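Local coordinates for thiamine-binding periplasmic protein (Escherichia coli, PDB 2QRY) that captures thiamine, thiamine phosphate and thiamine diphosphate with high affinity in the periplasm and serves the ThiBPQ ABC transporter that imports thiamine, at residues A[225-230]-A[281-286]; A[31-36]-A[121-126]; A[146-151]-A[176-181]. All blocks are in the same frame, centred on the assembly; numbering follows the deposited sequence.

Contact 1: A[225-230]-A[281-286]; sequences HILEEK and GNWMYP. With TPS (thiamin phosphate), chain E.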
loop_
_atom_site.group_PDB
_atom_site.type_symbol
_atom_site.label_atom_id
_atom_site.label_comp_id
_atom_site.label_asym_id
_atom_site.label_seq_id
_atom_site.Cartn_x
_atom_site.Cartn_y
_atom_site.Cartn_z
ATOM N N HIS A 225 -5.086 -11.376 11.635
ATOM C CA HIS A 225 -4.976 -12.555 12.472
ATOM C C HIS A 225 -5.931 -12.544 13.661
ATOM O O HIS A 225 -6.479 -13.581 14.033
ATOM C CB HIS A 225 -3.538 -12.725 12.949
ATOM C CG HIS A 225 -2.558 -12.941 11.837
ATOM N ND1 HIS A 225 -1.893 -11.905 11.216
ATOM C CD2 HIS A 225 -2.148 -14.073 11.218
ATOM C CE1 HIS A 225 -1.115 -12.391 10.265
ATOM N NE2 HIS A 225 -1.251 -13.704 10.247
ATOM N N ILE A 226 -6.148 -11.378 14.256
ATOM C CA ILE A 226 -7.055 -11.291 15.392
ATOM C C ILE A 226 -8.480 -11.713 15.010
ATOM O O ILE A 226 -9.031 -12.646 15.585
ATOM C CB ILE A 226 -7.103 -9.856 15.963
ATOM C CG1 ILE A 226 -5.722 -9.459 16.494
ATOM C CG2 ILE A 226 -8.143 -9.773 17.080
ATOM C CD1 ILE A 226 -5.650 -8.025 17.021
ATOM N N LEU A 227 -9.065 -11.032 14.030
ATOM C CA LEU A 227 -10.434 -11.316 13.594
ATOM C C LEU A 227 -10.655 -12.635 12.843
ATOM O O LEU A 227 -11.579 -13.391 13.159
ATOM C CB LEU A 227 -10.959 -10.164 12.717
ATOM C CG LEU A 227 -11.257 -8.788 13.335
ATOM C CD1 LEU A 227 -9.970 -8.007 13.601
ATOM C CD2 LEU A 227 -12.149 -8.005 12.375
ATOM N N GLU A 228 -9.808 -12.908 11.855
ATOM C CA GLU A 228 -9.942 -14.107 11.034
ATOM C C GLU A 228 -9.448 -15.417 11.646
ATOM O O GLU A 228 -9.995 -16.478 11.353
ATOM C CB GLU A 228 -9.235 -13.891 9.695
ATOM C CG GLU A 228 -9.752 -12.714 8.890
ATOM C CD GLU A 228 -11.223 -12.847 8.555
ATOM O OE1 GLU A 228 -11.654 -13.973 8.230
ATOM O OE2 GLU A 228 -11.944 -11.825 8.604
ATOM N N GLU A 229 -8.417 -15.356 12.481
ATOM C CA GLU A 229 -7.883 -16.571 13.085
ATOM C C GLU A 229 -7.972 -16.587 14.613
ATOM O O GLU A 229 -7.568 -17.555 15.253
ATOM C CB GLU A 229 -6.427 -16.764 12.645
ATOM C CG GLU A 229 -6.220 -16.616 11.138
ATOM C CD GLU A 229 -4.801 -16.917 10.696
ATOM O OE1 GLU A 229 -3.854 -16.385 11.314
ATOM O OE2 GLU A 229 -4.633 -17.679 9.719
ATOM N N LYS A 230 -8.510 -15.522 15.198
ATOM C CA LYS A 230 -8.627 -15.442 16.649
ATOM C C LYS A 230 -7.253 -15.591 17.303
ATOM O O LYS A 230 -7.118 -16.268 18.324
ATOM C CB LYS A 230 -9.565 -16.536 17.168
ATOM C CG LYS A 230 -10.995 -16.089 17.412
ATOM C CD LYS A 230 -11.621 -15.447 16.182
ATOM C CE LYS A 230 -13.038 -14.953 16.475
ATOM N NZ LYS A 230 -13.613 -14.174 15.339
ATOM N N GLY A 281 -11.305 -6.478 4.385
ATOM C CA GLY A 281 -10.892 -6.954 3.079
ATOM C C GLY A 281 -9.438 -6.634 2.783
ATOM O O GLY A 281 -8.665 -7.520 2.417
ATOM N N ASN A 282 -9.068 -5.366 2.953
ATOM C CA ASN A 282 -7.707 -4.904 2.691
ATOM C C ASN A 282 -6.914 -4.680 3.976
ATOM O O ASN A 282 -5.705 -4.462 3.926
ATOM C CB ASN A 282 -7.738 -3.595 1.899
ATOM C CG ASN A 282 -6.710 -3.560 0.763
ATOM O OD1 ASN A 282 -6.235 -2.489 0.365
ATOM N ND2 ASN A 282 -6.385 -4.727 0.226
ATOM N N TRP A 283 -7.588 -4.721 5.121
ATOM C CA TRP A 283 -6.923 -4.508 6.401
ATOM C C TRP A 283 -6.153 -3.187 6.400
ATOM O O TRP A 283 -4.933 -3.136 6.549
ATOM C CB TRP A 283 -6.006 -5.697 6.702
ATOM C CG TRP A 283 -6.793 -6.966 6.726
ATOM C CD1 TRP A 283 -6.899 -7.890 5.722
ATOM C CD2 TRP A 283 -7.698 -7.385 7.754
ATOM N NE1 TRP A 283 -7.820 -8.850 6.059
ATOM C CE2 TRP A 283 -8.325 -8.567 7.300
ATOM C CE3 TRP A 283 -8.044 -6.872 9.011
ATOM C CZ2 TRP A 283 -9.282 -9.246 8.063
ATOM C CZ3 TRP A 283 -8.995 -7.546 9.771
ATOM C CH2 TRP A 283 -9.603 -8.722 9.291
HETATM N N MSE A 284 -6.909 -2.116 6.221
HETATM C CA MSE A 284 -6.394 -0.757 6.178
HETATM C C MSE A 284 -7.501 0.126 6.751
HETATM O O MSE A 284 -8.636 -0.328 6.903
HETATM C CB MSE A 284 -6.127 -0.352 4.721
HETATM C CG MSE A 284 -5.007 -1.112 4.030
HETATM SE SE MSE A 284 -3.262 -0.606 4.699
HETATM C CE MSE A 284 -2.980 0.989 3.617
ATOM N N TYR A 285 -7.184 1.378 7.065
ATOM C CA TYR A 285 -8.192 2.294 7.597
ATOM C C TYR A 285 -8.980 2.897 6.434
ATOM O O TYR A 285 -8.398 3.385 5.465
ATOM C CB TYR A 285 -7.534 3.410 8.415
ATOM C CG TYR A 285 -6.863 2.920 9.675
ATOM C CD1 TYR A 285 -7.616 2.471 10.760
ATOM C CD2 TYR A 285 -5.474 2.884 9.778
ATOM C CE1 TYR A 285 -7.001 1.996 11.917
ATOM C CE2 TYR A 285 -4.847 2.413 10.930
ATOM C CZ TYR A 285 -5.619 1.969 11.994
ATOM O OH TYR A 285 -5.003 1.492 13.124
ATOM N N PRO A 286 -10.320 2.863 6.516
ATOM C CA PRO A 286 -11.190 3.407 5.470
ATOM C C PRO A 286 -11.032 4.911 5.308
ATOM O O PRO A 286 -10.547 5.608 6.206
ATOM C CB PRO A 286 -12.590 3.036 5.953
ATOM C CG PRO A 286 -12.359 1.830 6.790
ATOM C CD PRO A 286 -11.122 2.202 7.556
HETATM C CM2 TPS E . -2.623 -9.249 6.711
HETATM N N3 TPS E . -1.855 -4.614 2.114
HETATM C C2 TPS E . -1.114 -5.689 1.930
HETATM S S1 TPS E . -0.186 -5.328 0.523
HETATM C C5 TPS E . -0.831 -3.709 0.219
HETATM C C4 TPS E . -1.739 -3.569 1.247
HETATM C CM4 TPS E . -2.558 -2.291 1.392
HETATM C C6 TPS E . -0.392 -2.829 -0.910
HETATM C C7 TPS E . 0.562 -3.766 -1.651
HETATM O O7 TPS E . 1.198 -3.179 -2.780
HETATM N N1A TPS E . -2.029 -6.928 6.152
HETATM C C2A TPS E . -2.687 -8.038 5.808
HETATM N N3A TPS E . -3.396 -8.095 4.683
HETATM C C4A TPS E . -3.478 -7.037 3.848
HETATM N N4A TPS E . -4.218 -7.127 2.683
HETATM C C5A TPS E . -2.785 -5.830 4.182
HETATM C C6A TPS E . -2.054 -5.829 5.382
HETATM C C7A TPS E . -2.811 -4.564 3.290
HETATM P P1 TPS E . 2.142 -4.325 -3.417
HETATM O O1 TPS E . 3.103 -4.871 -2.323
HETATM O O2 TPS E . 2.937 -3.784 -4.674
HETATM O O3 TPS E . 1.241 -5.488 -3.885
#
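The backbones stay well apart here, with Leu227 CA and Trp283 CA separated by 10.5 Å, and the indole of Trp283 bridges the gap. Segment 225-230 belongs to the C-terminal part of helix 221-229, whereas Trp283 has left its helix with positive phi (54°). Only the benzo end of the indole reaches the helix. Leu227 CB lies at the ring edge, near its plane, 4.0 Å from Trp283 CH2, while the leucine methyl groups pass CZ3. Glu228 adds its aliphatic portion, CG standing 3.6 Å from Trp283 CZ2. The bend at chi2 (-60°) brings its OE2 back to the same edge, in the ring plane and 3.7 Å from CZ2, with the carboxylate turned 69° from the indole. The glutamate thus offers methylene contact while remaining exposed. At the pyrrole side of the indole, Trp283 CD1 lies 3.7 Å from N3A of thiamin phosphate. The next residue, Met284 (selenomethionine), puts SE 3.8 Å from the ligand's CM4. A large, flat tryptophan suits a place where one residue must join helix and ligand. Tyr224 of helix 221-229 meets the indole edge-to-face, and Trp283 leads into strand 285-286, which pairs with strand 121-133.

Contact 2: A[31-36]-A[121-126]; sequences DSFAAD and VPFDYG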
loop_
_atom_site.group_PDB
_atom_site.type_symbol
_atom_site.label_atom_id
_atom_site.label_comp_id
_atom_site.label_asym_id
_atom_site.label_seq_id
_atom_site.Cartn_x
_atom_site.Cartn_y
_atom_site.Cartn_z
ATOM N N ASP A 31 -2.564 -8.013 -6.506
ATOM C CA ASP A 31 -3.158 -9.293 -6.120
ATOM C C ASP A 31 -3.878 -9.421 -4.791
ATOM O O ASP A 31 -4.906 -10.094 -4.724
ATOM C CB ASP A 31 -2.148 -10.449 -6.247
ATOM C CG ASP A 31 -0.864 -10.211 -5.481
ATOM O OD1 ASP A 31 -0.911 -9.659 -4.361
ATOM O OD2 ASP A 31 0.203 -10.600 -6.002
ATOM N N SER A 32 -3.368 -8.799 -3.734
ATOM C CA SER A 32 -4.035 -8.918 -2.446
ATOM C C SER A 32 -5.389 -8.196 -2.434
ATOM O O SER A 32 -6.230 -8.472 -1.585
ATOM C CB SER A 32 -3.137 -8.394 -1.323
ATOM O OG SER A 32 -2.881 -7.016 -1.472
ATOM N N PHE A 33 -5.613 -7.288 -3.382
ATOM C CA PHE A 33 -6.890 -6.578 -3.423
ATOM C C PHE A 33 -7.955 -7.454 -4.079
ATOM O O PHE A 33 -9.038 -7.642 -3.524
ATOM C CB PHE A 33 -6.773 -5.263 -4.199
ATOM C CG PHE A 33 -7.991 -4.384 -4.086
ATOM C CD1 PHE A 33 -8.126 -3.489 -3.029
ATOM C CD2 PHE A 33 -9.013 -4.465 -5.022
ATOM C CE1 PHE A 33 -9.261 -2.686 -2.909
ATOM C CE2 PHE A 33 -10.155 -3.665 -4.910
ATOM C CZ PHE A 33 -10.279 -2.774 -3.853
ATOM N N ALA A 34 -7.642 -7.993 -5.253
ATOM C CA ALA A 34 -8.582 -8.838 -5.988
ATOM C C ALA A 34 -8.655 -10.277 -5.467
ATOM O O ALA A 34 -9.483 -11.067 -5.924
ATOM C CB ALA A 34 -8.221 -8.847 -7.467
ATOM N N ALA A 35 -7.796 -10.613 -4.511
ATOM C CA ALA A 35 -7.771 -11.962 -3.953
ATOM C C ALA A 35 -9.137 -12.390 -3.439
ATOM O O ALA A 35 -9.930 -11.557 -2.996
ATOM C CB ALA A 35 -6.749 -12.038 -2.825
ATOM N N ASP A 36 -9.409 -13.691 -3.496
ATOM C CA ASP A 36 -10.678 -14.213 -3.013
ATOM C C ASP A 36 -10.901 -13.767 -1.578
ATOM O O ASP A 36 -12.036 -13.591 -1.146
ATOM C CB ASP A 36 -10.703 -15.744 -3.068
ATOM C CG ASP A 36 -10.935 -16.276 -4.468
ATOM O OD1 ASP A 36 -11.813 -15.731 -5.174
ATOM O OD2 ASP A 36 -10.251 -17.247 -4.860
ATOM N N VAL A 121 -8.272 9.531 -6.355
ATOM C CA VAL A 121 -9.198 9.392 -5.241
ATOM C C VAL A 121 -8.741 8.338 -4.228
ATOM O O VAL A 121 -8.513 7.178 -4.577
ATOM C CB VAL A 121 -10.603 8.987 -5.749
ATOM C CG1 VAL A 121 -11.607 9.041 -4.609
ATOM C CG2 VAL A 121 -11.028 9.894 -6.889
ATOM N N PRO A 122 -8.601 8.731 -2.955
ATOM C CA PRO A 122 -8.173 7.773 -1.934
ATOM C C PRO A 122 -9.290 6.786 -1.620
ATOM O O PRO A 122 -10.470 7.123 -1.734
ATOM C CB PRO A 122 -7.871 8.657 -0.726
ATOM C CG PRO A 122 -7.537 9.967 -1.322
ATOM C CD PRO A 122 -8.543 10.108 -2.437
ATOM N N PHE A 123 -8.920 5.569 -1.228
ATOM C CA PHE A 123 -9.910 4.572 -0.853
ATOM C C PHE A 123 -9.564 3.936 0.494
ATOM O O PHE A 123 -10.393 3.257 1.097
ATOM C CB PHE A 123 -10.106 3.524 -1.967
ATOM C CG PHE A 123 -8.902 2.663 -2.256
ATOM C CD1 PHE A 123 -8.604 1.564 -1.457
ATOM C CD2 PHE A 123 -8.123 2.897 -3.388
ATOM C CE1 PHE A 123 -7.560 0.709 -1.787
ATOM C CE2 PHE A 123 -7.077 2.047 -3.726
ATOM C CZ PHE A 123 -6.796 0.953 -2.927
ATOM N N ASP A 124 -8.340 4.169 0.965
ATOM C CA ASP A 124 -7.896 3.694 2.278
ATOM C C ASP A 124 -6.495 4.193 2.618
ATOM O O ASP A 124 -5.796 4.731 1.762
ATOM C CB ASP A 124 -7.967 2.156 2.414
ATOM C CG ASP A 124 -6.954 1.417 1.552
ATOM O OD1 ASP A 124 -5.857 1.954 1.267
ATOM O OD2 ASP A 124 -7.258 0.264 1.177
ATOM N N TYR A 125 -6.101 4.051 3.879
ATOM C CA TYR A 125 -4.777 4.498 4.292
ATOM C C TYR A 125 -4.233 3.634 5.420
ATOM O O TYR A 125 -4.975 2.897 6.062
ATOM C CB TYR A 125 -4.815 5.974 4.717
ATOM C CG TYR A 125 -5.533 6.247 6.026
ATOM C CD1 TYR A 125 -4.832 6.296 7.231
ATOM C CD2 TYR A 125 -6.913 6.456 6.056
ATOM C CE1 TYR A 125 -5.482 6.547 8.436
ATOM C CE2 TYR A 125 -7.578 6.708 7.260
ATOM C CZ TYR A 125 -6.854 6.754 8.445
ATOM O OH TYR A 125 -7.497 7.017 9.635
ATOM N N GLY A 126 -2.929 3.719 5.642
ATOM C CA GLY A 126 -2.316 2.931 6.690
ATOM C C GLY A 126 -0.901 3.378 6.979
ATOM O O GLY A 126 -0.441 4.404 6.469
#
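The backbone of Glu248 is hydrogen-bonded by two successive residues, Phe123 and Asp124, an arrangement consistent with a beta bulge. Phe123 departs from extended geometry (psi -13°), as expected if the strand is locally kinked there. Its side chain then leaves toward the short helix 31-34, where Phe33 comes to meet it. The backbones are far apart, 11.8 Å between Phe33 CA and Asp124 CA, so two long aromatic side chains are needed to fill the interval.

The rings touch through one corner each: Phe33 CE1 lies 4.0 Å from Phe123 CE1. Their centroids are 5.7 Å apart and their planes are inclined at 68°, so the pair is oblique. The side chains run past one another in opposite directions, and this leaves just the outer carbons in contact. Phe33 holds CG anti to its own nitrogen (chi1 -171°), which swings the ring out from the helix. Phe123 instead places CG between its nitrogen and carbonyl carbon (chi1 65°), which sends its ring toward helix 31-34. Both rings are buried, and phenylalanine suits such a place because it fills space without bringing in a polar atom.

Beside Phe123, the carboxylate of Asp124 comes close to the ring, with OD2 3.0 Å from Phe123 CE1. Asp124 OD1 also lies near a carboxylate oxygen of Glu248, and this proximity of like charges could raise the proton affinity of one of them. On the helix, Ser32, next to Phe33, touches thiamin phosphate, so the aromatic pair lies just behind the pocket. Around it, Leu83 of strand 81-86 packs on both rings and Met269 of helix 259-269 on Phe123, while strand 121-133 runs antiparallel to strand 243-252.

Contact 3: A[146-151]-A[176-181]; sequences ELVESD and KVYGDD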
loop_
_atom_site.group_PDB
_atom_site.type_symbol
_atom_site.label_atom_id
_atom_site.label_comp_id
_atom_site.label_asym_id
_atom_site.label_seq_id
_atom_site.Cartn_x
_atom_site.Cartn_y
_atom_site.Cartn_z
ATOM N N GLU A 146 17.365 0.900 15.500
ATOM C CA GLU A 146 17.824 -0.283 16.209
ATOM C C GLU A 146 17.787 -1.506 15.292
ATOM O O GLU A 146 18.745 -2.274 15.236
ATOM C CB GLU A 146 16.967 -0.533 17.445
ATOM C CG GLU A 146 17.254 -1.865 18.107
ATOM C CD GLU A 146 16.542 -2.036 19.429
ATOM O OE1 GLU A 146 15.381 -1.588 19.554
ATOM O OE2 GLU A 146 17.143 -2.637 20.340
ATOM N N LEU A 147 16.680 -1.678 14.574
ATOM C CA LEU A 147 16.535 -2.797 13.651
ATOM C C LEU A 147 17.717 -2.863 12.686
ATOM O O LEU A 147 18.213 -3.946 12.378
ATOM C CB LEU A 147 15.227 -2.663 12.863
ATOM C CG LEU A 147 14.950 -3.642 11.717
ATOM C CD1 LEU A 147 13.499 -3.526 11.271
ATOM C CD2 LEU A 147 15.859 -3.334 10.544
ATOM N N VAL A 148 18.162 -1.702 12.219
ATOM C CA VAL A 148 19.274 -1.620 11.281
ATOM C C VAL A 148 20.651 -1.790 11.922
ATOM O O VAL A 148 21.529 -2.458 11.373
ATOM C CB VAL A 148 19.281 -0.255 10.540
ATOM C CG1 VAL A 148 20.561 -0.111 9.722
ATOM C CG2 VAL A 148 18.059 -0.128 9.641
ATOM N N GLU A 149 20.833 -1.189 13.091
ATOM C CA GLU A 149 22.125 -1.216 13.765
ATOM C C GLU A 149 22.370 -2.240 14.871
ATOM O O GLU A 149 23.522 -2.541 15.186
ATOM C CB GLU A 149 22.418 0.193 14.278
ATOM C CG GLU A 149 22.641 1.180 13.146
ATOM C CD GLU A 149 22.430 2.617 13.560
ATOM O OE1 GLU A 149 22.842 2.979 14.685
ATOM O OE2 GLU A 149 21.858 3.386 12.753
ATOM N N SER A 150 21.303 -2.778 15.450
ATOM C CA SER A 150 21.422 -3.759 16.527
ATOM C C SER A 150 22.356 -4.911 16.191
ATOM O O SER A 150 22.552 -5.245 15.024
ATOM C CB SER A 150 20.041 -4.318 16.882
ATOM O OG SER A 150 20.122 -5.294 17.901
ATOM N N ASP A 151 22.924 -5.519 17.227
ATOM C CA ASP A 151 23.831 -6.647 17.055
ATOM C C ASP A 151 23.023 -7.936 16.999
ATOM O O ASP A 151 23.553 -8.995 16.668
ATOM C CB ASP A 151 24.822 -6.722 18.217
ATOM C CG ASP A 151 25.484 -5.392 18.504
ATOM O OD1 ASP A 151 24.776 -4.457 18.953
ATOM O OD2 ASP A 151 26.711 -5.282 18.276
ATOM N N LYS A 176 13.875 9.070 5.378
ATOM C CA LYS A 176 13.467 10.038 6.383
ATOM C C LYS A 176 14.365 9.893 7.612
ATOM O O LYS A 176 14.832 10.881 8.177
ATOM C CB LYS A 176 12.018 9.784 6.810
ATOM C CG LYS A 176 10.953 10.296 5.861
ATOM C CD LYS A 176 10.876 11.810 5.884
ATOM C CE LYS A 176 9.707 12.304 5.056
ATOM N NZ LYS A 176 9.588 13.782 5.063
ATOM N N VAL A 177 14.607 8.648 8.004
ATOM C CA VAL A 177 15.398 8.347 9.183
ATOM C C VAL A 177 16.919 8.531 9.065
ATOM O O VAL A 177 17.561 8.972 10.021
ATOM C CB VAL A 177 15.069 6.909 9.670
ATOM C CG1 VAL A 177 15.953 6.518 10.847
ATOM C CG2 VAL A 177 13.600 6.830 10.058
ATOM N N TYR A 178 17.498 8.218 7.909
ATOM C CA TYR A 178 18.945 8.349 7.752
ATOM C C TYR A 178 19.461 9.446 6.832
ATOM O O TYR A 178 20.641 9.792 6.891
ATOM C CB TYR A 178 19.549 7.024 7.300
ATOM C CG TYR A 178 19.580 5.980 8.382
ATOM C CD1 TYR A 178 18.496 5.132 8.598
ATOM C CD2 TYR A 178 20.691 5.857 9.214
ATOM C CE1 TYR A 178 18.520 4.188 9.614
ATOM C CE2 TYR A 178 20.723 4.922 10.236
ATOM C CZ TYR A 178 19.639 4.090 10.431
ATOM O OH TYR A 178 19.692 3.161 11.443
ATOM N N GLY A 179 18.602 9.989 5.982
ATOM C CA GLY A 179 19.053 11.028 5.073
ATOM C C GLY A 179 20.186 10.540 4.184
ATOM O O GLY A 179 20.125 9.441 3.627
ATOM N N ASP A 180 21.235 11.344 4.052
ATOM C CA ASP A 180 22.357 10.956 3.217
ATOM C C ASP A 180 23.094 9.718 3.712
ATOM O O ASP A 180 23.983 9.218 3.029
ATOM C CB ASP A 180 23.346 12.113 3.058
ATOM C CG ASP A 180 22.820 13.204 2.141
ATOM O OD1 ASP A 180 22.076 12.876 1.193
ATOM O OD2 ASP A 180 23.162 14.387 2.360
ATOM N N ASP A 181 22.728 9.220 4.889
ATOM C CA ASP A 181 23.373 8.027 5.424
ATOM C C ASP A 181 22.602 6.756 5.109
ATOM O O ASP A 181 22.930 5.689 5.608
ATOM C CB ASP A 181 23.565 8.141 6.939
ATOM C CG ASP A 181 24.773 8.980 7.312
ATOM O OD1 ASP A 181 25.851 8.753 6.723
ATOM O OD2 ASP A 181 24.650 9.857 8.195
#
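The phenolic end of Tyr178 meets Val148 head-on, with the hydroxyl OH 3.6 Å from Val148 CB. Val148 CG2 comes obliquely to the ring, 4.3 Å from Tyr178 CE1. Beyond the valine, the same hydroxyl donates a short hydrogen bond to Glu149, 2.5 Å from OH to OE2. That oxygen sits at the ring edge, in the tyrosine plane. Seen from the carboxylate, the phenol comes on the anti side, 35° out of the carboxylate plane, and the two flat groups are turned 64° against each other. The glutamate chain runs extended beyond CG (chi2 159°), which carries the acid out to the phenol. Tyrosine is apt because its phenol end can lie against valine while the hydroxyl binds the acid, and glutamate has the length to span from a helix end. Gly179, with positive phi, ends the helix after Tyr178, and Asp181 N bonds back to Tyr178 O at 2.9 Å as the chain turns. The contact thereby joins the C-terminal ends of helices 144-149 and 165-178, and helix 182-190 packs against both, through Lys188 on Val148 and Glu149 and Ala185 on Tyr178.

How the contacts relate
Contacts 1 and 2 are neighbours, their centres 12 Å apart, and they share a sheet in which strand 285-286 pairs antiparallel with strand 121-133; Tyr285 N probably bonds to Tyr125 O there. Both adjoin the thiamin phosphate pocket. Contact 3 lies about 30 Å from either, centre to centre, away from the binding sites. Along the chain contact 2 closes first, then contact 3, then contact 1. Strand 121-133 leads on to helix 144-149 and pairs with both 243-252 and 214-218, tying the two halves of the sheet together. This fits a type 2 periplasmic binding fold, in which the ligand lies between two lobes joined by crossing strands.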